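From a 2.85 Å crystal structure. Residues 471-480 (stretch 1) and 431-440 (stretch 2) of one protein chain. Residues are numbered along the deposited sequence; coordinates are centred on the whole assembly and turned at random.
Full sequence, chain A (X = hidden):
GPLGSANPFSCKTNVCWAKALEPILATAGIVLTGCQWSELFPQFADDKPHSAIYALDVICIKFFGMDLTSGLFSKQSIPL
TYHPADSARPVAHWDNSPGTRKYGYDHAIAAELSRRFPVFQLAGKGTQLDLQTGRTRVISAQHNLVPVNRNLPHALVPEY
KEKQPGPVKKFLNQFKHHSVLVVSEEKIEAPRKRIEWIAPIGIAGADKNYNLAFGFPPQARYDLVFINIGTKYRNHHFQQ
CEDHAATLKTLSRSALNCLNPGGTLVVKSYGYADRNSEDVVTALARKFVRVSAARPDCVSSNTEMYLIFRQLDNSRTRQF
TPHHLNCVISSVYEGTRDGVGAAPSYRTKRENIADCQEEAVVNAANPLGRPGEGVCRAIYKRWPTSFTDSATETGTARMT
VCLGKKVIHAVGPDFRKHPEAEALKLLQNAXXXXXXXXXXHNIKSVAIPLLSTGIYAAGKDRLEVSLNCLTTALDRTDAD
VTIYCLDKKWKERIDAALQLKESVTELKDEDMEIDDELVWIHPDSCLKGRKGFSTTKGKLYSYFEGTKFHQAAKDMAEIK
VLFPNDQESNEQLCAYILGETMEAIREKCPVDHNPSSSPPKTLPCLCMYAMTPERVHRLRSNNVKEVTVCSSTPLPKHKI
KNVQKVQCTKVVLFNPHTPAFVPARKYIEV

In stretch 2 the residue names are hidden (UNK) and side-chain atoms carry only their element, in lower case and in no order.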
ATOM      1  N   THR A 471       9.944  16.027   4.646  1.00 71.96           N
ATOM      2  CA  THR A 471       8.546  16.022   4.209  1.00 69.57           C
ATOM      3  C   THR A 471       8.182  14.720   3.506  1.00 64.84           C
ATOM      4  O   THR A 471       7.062  14.229   3.650  1.00 63.82           O
ATOM      5  CB  THR A 471       8.203  17.216   3.278  1.00 68.77           C
ATOM      6  OG1 THR A 471       9.031  17.185   2.112  1.00 70.85           O
ATOM      7  CG2 THR A 471       8.399  18.538   3.998  1.00 71.44           C
ATOM      8  N   THR A 472       9.125  14.158   2.755  1.00 63.15           N
ATOM      9  CA  THR A 472       8.878  12.903   2.054  1.00 64.06           C
ATOM     10  C   THR A 472       8.443  11.867   3.075  1.00 63.14           C
ATOM     11  O   THR A 472       7.482  11.127   2.863  1.00 63.55           O
ATOM     12  CB  THR A 472      10.130  12.374   1.333  1.00 64.14           C
ATOM     13  OG1 THR A 472      10.498  13.255   0.264  1.00 69.94           O
ATOM     14  CG2 THR A 472       9.867  10.989   0.766  1.00 57.07           C
ATOM     15  N   ALA A 473       9.163  11.832   4.189  1.00 61.19           N
ATOM     16  CA  ALA A 473       8.870  10.900   5.266  1.00 63.02           C
ATOM     17  C   ALA A 473       7.606  11.284   6.044  1.00 64.74           C
ATOM     18  O   ALA A 473       6.774  10.427   6.340  1.00 62.76           O
ATOM     19  CB  ALA A 473      10.061  10.809   6.213  1.00 59.65           C
ATOM     20  N   LEU A 474       7.471  12.565   6.379  1.00 66.98           N
ATOM     21  CA  LEU A 474       6.442  13.003   7.326  1.00 67.57           C
ATOM     22  C   LEU A 474       5.103  13.385   6.703  1.00 65.51           C
ATOM     23  O   LEU A 474       4.144  13.658   7.421  1.00 67.12           O
ATOM     24  CB  LEU A 474       6.974  14.147   8.195  1.00 66.34           C
ATOM     25  CG  LEU A 474       7.959  13.667   9.262  1.00 67.77           C
ATOM     26  CD1 LEU A 474       8.792  14.807   9.796  1.00 74.76           C
ATOM     27  CD2 LEU A 474       7.203  13.000  10.396  1.00 66.86           C
ATOM     28  N   ASP A 475       5.030  13.411   5.379  1.00 66.83           N
ATOM     29  CA  ASP A 475       3.738  13.496   4.707  1.00 68.74           C
ATOM     30  C   ASP A 475       2.996  12.189   4.971  1.00 68.82           C
ATOM     31  O   ASP A 475       1.769  12.109   4.891  1.00 72.32           O
ATOM     32  CB  ASP A 475       3.926  13.686   3.205  1.00 70.70           C
ATOM     33  CG  ASP A 475       4.387  15.084   2.845  1.00 72.47           C
ATOM     34  OD1 ASP A 475       4.423  15.954   3.742  1.00 70.20           O
ATOM     35  OD2 ASP A 475       4.712  15.308   1.656  1.00 73.97           O
ATOM     36  N   ARG A 476       3.779  11.172   5.316  1.00 66.35           N
ATOM     37  CA  ARG A 476       3.301   9.816   5.540  1.00 59.30           C
ATOM     38  C   ARG A 476       2.885   9.607   6.998  1.00 63.38           C
ATOM     39  O   ARG A 476       2.842   8.477   7.474  1.00 63.46           O
ATOM     40  CB  ARG A 476       4.361   8.802   5.109  1.00 59.91           C
ATOM     41  CG  ARG A 476       4.312   8.424   3.627  1.00 56.15           C
ATOM     42  CD  ARG A 476       3.013   8.825   2.961  1.00 62.49           C
ATOM     43  NE  ARG A 476       3.114   8.874   1.505  1.00 67.08           N
ATOM     44  CZ  ARG A 476       2.097   9.171   0.704  1.00 64.63           C
ATOM     45  NH1 ARG A 476       0.900   9.418   1.211  1.00 73.00           N
ATOM     46  NH2 ARG A 476       2.267   9.206  -0.605  1.00 60.84           N
ATOM     47  N   THR A 477       2.712  10.702   7.738  1.00 66.64           N
ATOM     48  CA  THR A 477       2.094  10.637   9.063  1.00 65.46           C
ATOM     49  C   THR A 477       0.837  11.515   9.149  1.00 66.40           C
ATOM     50  O   THR A 477       0.505  12.241   8.214  1.00 70.60           O
ATOM     51  CB  THR A 477       3.068  11.119  10.158  1.00 67.11           C
ATOM     52  OG1 THR A 477       3.265  12.534  10.043  1.00 68.43           O
ATOM     53  CG2 THR A 477       4.404  10.404  10.048  1.00 66.47           C
ATOM     54  N   ASP A 478       0.139  11.431  10.278  1.00 68.08           N
ATOM     55  CA  ASP A 478      -0.994  12.309  10.573  1.00 69.37           C
ATOM     56  C   ASP A 478      -0.614  13.470  11.494  1.00 67.51           C
ATOM     57  O   ASP A 478      -1.469  14.231  11.924  1.00 70.19           O
ATOM     58  CB  ASP A 478      -2.134  11.511  11.195  1.00 75.48           C
ATOM     59  CG  ASP A 478      -2.813  10.601  10.194  1.00 78.26           C
ATOM     60  OD1 ASP A 478      -2.865  10.968   9.001  1.00 71.70           O
ATOM     61  OD2 ASP A 478      -3.290   9.519  10.600  1.00 84.54           O
ATOM     62  N   ALA A 479       0.670  13.583  11.812  1.00 65.53           N
ATOM     63  CA  ALA A 479       1.136  14.531  12.817  1.00 62.06           C
ATOM     64  C   ALA A 479       1.292  15.951  12.280  1.00 67.53           C
ATOM     65  O   ALA A 479       1.648  16.148  11.123  1.00 75.46           O
ATOM     66  CB  ALA A 479       2.462  14.050  13.390  1.00 58.96           C
ATOM     67  N   ASP A 480       1.003  16.934  13.128  1.00 72.46           N
ATOM     68  CA  ASP A 480       1.372  18.320  12.866  1.00 70.15           C
ATOM     69  C   ASP A 480       2.863  18.449  13.128  1.00 72.33           C
ATOM     70  O   ASP A 480       3.342  18.042  14.183  1.00 75.04           O
ATOM     71  CB  ASP A 480       0.599  19.273  13.782  1.00 69.95           C
ATOM     72  CG  ASP A 480      -0.841  19.475  13.341  1.00 76.41           C
ATOM     73  OD1 ASP A 480      -1.108  19.480  12.119  1.00 83.68           O
ATOM     74  OD2 ASP A 480      -1.714  19.622  14.221  1.00 77.58           O
ATOM     75  N   UNK A 431      14.712   9.902   8.684  1.00 69.23           N
ATOM     76  CA  UNK A 431      13.410  10.572   8.660  1.00 66.03           C
ATOM     77  C   UNK A 431      12.237   9.583   8.595  1.00 63.61           C
ATOM     78  O   UNK A 431      11.209   9.790   9.241  1.00 61.66           O
ATOM     79  c   UNK A 431      15.170  15.386   8.119  1.00 75.89           C
ATOM     80  o   UNK A 431      15.760  16.617   8.315  1.00 72.53           O
ATOM     81  c   UNK A 431      15.644  14.545   7.131  1.00 74.50           C
ATOM     82  c   UNK A 431      14.104  14.999   8.911  1.00 73.92           C
ATOM     83  c   UNK A 431      13.980  12.894   7.724  1.00 71.55           C
ATOM     84  c   UNK A 431      15.048  13.312   6.935  1.00 73.40           C
ATOM     85  c   UNK A 431      13.511  13.761   8.708  1.00 70.06           C
ATOM     86  c   UNK A 431      13.319  11.547   7.488  1.00 68.02           C
ATOM     87  N   UNK A 432      12.381   8.515   7.818  1.00 62.45           N
ATOM     88  CA  UNK A 432      11.317   7.518   7.703  1.00 57.26           C
ATOM     89  C   UNK A 432      11.102   6.813   9.031  1.00 59.59           C
ATOM     90  O   UNK A 432       9.981   6.425   9.358  1.00 57.46           O
ATOM     91  c   UNK A 432      11.962   6.928   4.082  1.00 60.46           C
ATOM     92  c   UNK A 432       9.974   7.744   3.651  1.00 56.53           C
ATOM     93  n   UNK A 432      10.019   7.441   4.936  1.00 57.96           N
ATOM     94  c   UNK A 432      11.637   6.486   6.621  1.00 58.99           C
ATOM     95  c   UNK A 432      11.260   6.925   5.240  1.00 61.21           C
ATOM     96  n   UNK A 432      11.138   7.440   3.110  1.00 57.55           N
ATOM     97  N   UNK A 433      12.187   6.633   9.780  1.00 58.21           N
ATOM     98  CA  UNK A 433      12.126   5.982  11.082  1.00 55.16           C
ATOM     99  C   UNK A 433      11.399   6.877  12.082  1.00 63.63           C
ATOM    100  O   UNK A 433      10.595   6.400  12.890  1.00 64.87           O
ATOM    101  c   UNK A 433      13.522   5.667  11.571  1.00 56.14           C
ATOM    102  N   UNK A 434      11.682   8.177  12.028  1.00 63.32           N
ATOM    103  CA  UNK A 434      10.943   9.139  12.834  1.00 59.96           C
ATOM    104  C   UNK A 434       9.458   8.985  12.518  1.00 58.45           C
ATOM    105  O   UNK A 434       8.622   8.926  13.417  1.00 56.88           O
ATOM    106  c   UNK A 434      11.386  10.597  12.552  1.00 61.59           C
ATOM    107  c   UNK A 434      10.471  11.590  13.258  1.00 56.65           C
ATOM    108  c   UNK A 434      12.838  10.814  12.969  1.00 63.48           C
ATOM    109  N   UNK A 435       9.139   8.901  11.232  1.00 56.06           N
ATOM    110  CA  UNK A 435       7.752   8.756  10.799  1.00 57.63           C
ATOM    111  C   UNK A 435       7.145   7.437  11.283  1.00 54.99           C
ATOM    112  O   UNK A 435       5.960   7.374  11.629  1.00 50.23           O
ATOM    113  c   UNK A 435       7.661   8.861   9.285  1.00 57.85           C
ATOM    114  N   UNK A 436       7.957   6.384  11.309  1.00 56.87           N
ATOM    115  CA  UNK A 436       7.471   5.074  11.721  1.00 57.13           C
ATOM    116  C   UNK A 436       7.005   5.162  13.164  1.00 58.02           C
ATOM    117  O   UNK A 436       5.912   4.706  13.500  1.00 51.15           O
ATOM    118  c   UNK A 436       8.568   4.010  11.585  1.00 65.09           C
ATOM    119  o   UNK A 436       7.843   3.673   9.321  1.00 79.42           O
ATOM    120  o   UNK A 436       9.894   3.067   9.842  1.00 78.83           O
ATOM    121  c   UNK A 436       8.781   3.551  10.146  1.00 75.70           C
ATOM    122  N   UNK A 437       7.831   5.782  14.004  1.00 62.95           N
ATOM    123  CA  UNK A 437       7.529   5.937  15.426  1.00 57.77           C
ATOM    124  C   UNK A 437       6.311   6.820  15.669  1.00 58.28           C
ATOM    125  O   UNK A 437       5.475   6.518  16.529  1.00 54.60           O
ATOM    126  c   UNK A 437       9.864   5.474  16.336  1.00 58.57           C
ATOM    127  c   UNK A 437       8.746   6.503  16.155  1.00 55.56           C
ATOM    128  c   UNK A 437      11.157   6.126  16.816  1.00 56.78           C
ATOM    129  c   UNK A 437       9.418   4.383  17.304  1.00 55.47           C
ATOM    130  N   UNK A 438       6.222   7.917  14.920  1.00 59.67           N
ATOM    131  CA  UNK A 438       5.109   8.850  15.048  1.00 59.64           C
ATOM    132  C   UNK A 438       3.801   8.113  14.801  1.00 59.12           C
ATOM    133  O   UNK A 438       2.836   8.254  15.556  1.00 52.50           O
ATOM    134  c   UNK A 438       3.899  10.729  13.881  1.00 61.84           C
ATOM    135  c   UNK A 438       5.235  10.015  14.056  1.00 60.59           C
ATOM    136  c   UNK A 438       6.300  10.983  14.526  1.00 62.00           C
ATOM    137  N   UNK A 439       3.788   7.295  13.757  1.00 58.24           N
ATOM    138  CA  UNK A 439       2.594   6.542  13.422  1.00 56.98           C
ATOM    139  C   UNK A 439       2.308   5.440  14.430  1.00 57.38           C
ATOM    140  O   UNK A 439       1.172   5.258  14.844  1.00 61.48           O
ATOM    141  n   UNK A 439       3.226   6.742   9.804  1.00 64.43           N
ATOM    142  o   UNK A 439       2.018   8.056  11.167  1.00 66.69           O
ATOM    143  c   UNK A 439       2.631   7.009  10.959  1.00 62.81           C
ATOM    144  c   UNK A 439       2.717   5.954  12.023  1.00 57.99           C
ATOM    145  N   UNK A 440       3.345   4.731  14.856  1.00 58.27           N
ATOM    146  CA  UNK A 440       3.166   3.580  15.727  1.00 59.26           C
ATOM    147  C   UNK A 440       2.646   4.017  17.101  1.00 56.88           C
ATOM    148  O   UNK A 440       1.868   3.304  17.734  1.00 55.89           O
ATOM    149  c   UNK A 440       4.875   2.003  14.633  1.00 73.44           C
ATOM    150  o   UNK A 440       6.789   0.920  13.662  1.00 83.17           O
ATOM    151  c   UNK A 440       6.330   1.523  14.665  1.00 84.49           C
ATOM    152  o   UNK A 440       7.017   1.762  15.686  1.00 87.64           O
ATOM    153  c   UNK A 440       4.484   2.810  15.869  1.00 64.87           C
TER

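Position 431 carries one carbon followed by a six-carbon ring bearing a single oxygen, which is a phenol. Its CB lies 3.6 Å from Ala473 CB, and its backbone O is 3.4 Å from the same methyl. This is Tyr431, whose hydroxyl is hydrogen-bonded elsewhere in the structure.

Position 432 has one carbon and a five-membered ring of three carbons and two nitrogens, an imidazole. The CA-to-CB bond points sideways, yet a ring nitrogen lies against Ala473 CB. It is His432, with ND1 3.6 Å from Ala473 CB, an oblique approach.

Position 433 has a lone side-chain carbon that points away from stretch 1 and touches nothing there; it is Ala433.

Position 434 has three carbons, forked at the first, and makes no contact. That beta-branch, without oxygen, identifies Val434.

At position 435 a single carbon points toward stretch 1. The CB is 3.5 Å from Ala473 O, 3.7 Å from Thr477 CG2 and 4.3 Å from Leu474 CD2. One carbon means Ala435, and the small side chain coincides with a close approach, its CA being 5.6 Å from the CA of Leu474.

Position 436 shows two carbons, the second bearing two oxygens: a short carboxylate, out of contact, Asp436. Position 437 has four carbons forked at the second, also remote, hence Leu437.

Position 438 again shows three carbons forked at the first; one branch packs against Ala479 CB and Thr477 CB. It is Val438, whose CG1 is 3.7 Å from Ala479 CB and 3.8 Å from Thr477 CB.

Position 439 has two carbons, the second carrying one oxygen, near Thr477 CA, and one nitrogen, facing Arg476 O. This carboxamide is Asn439. ND2 donates to Arg476 O at 2.9 Å with an N-H...O angle of 169°, although that oxygen is crowded by another atom of the model and less surely placed. OD1 lies 3.3 Å from Thr477 CA.

Position 440 has three carbons, the third bearing two oxygens, and touches a crystal neighbour rather than stretch 1; this is Glu440.

The contact therefore uses 431, 432, 435, 438 and 439, a spacing that gathers them along one side of a helix. Ala473 fits against the first three, while Thr477 and Ala479 meet Val438. Between them, a type I turn from Leu474 to Thr477 redirects the chain, and Thr477 OG1 donates to Leu474 O at 3.0 Å within it. The turn presents Arg476 O to Asn439, adding one directional bond to an otherwise largely apolar interface of 455 Å², both sides summed.

Stretch 2 (431-440) YHAVADLVNE
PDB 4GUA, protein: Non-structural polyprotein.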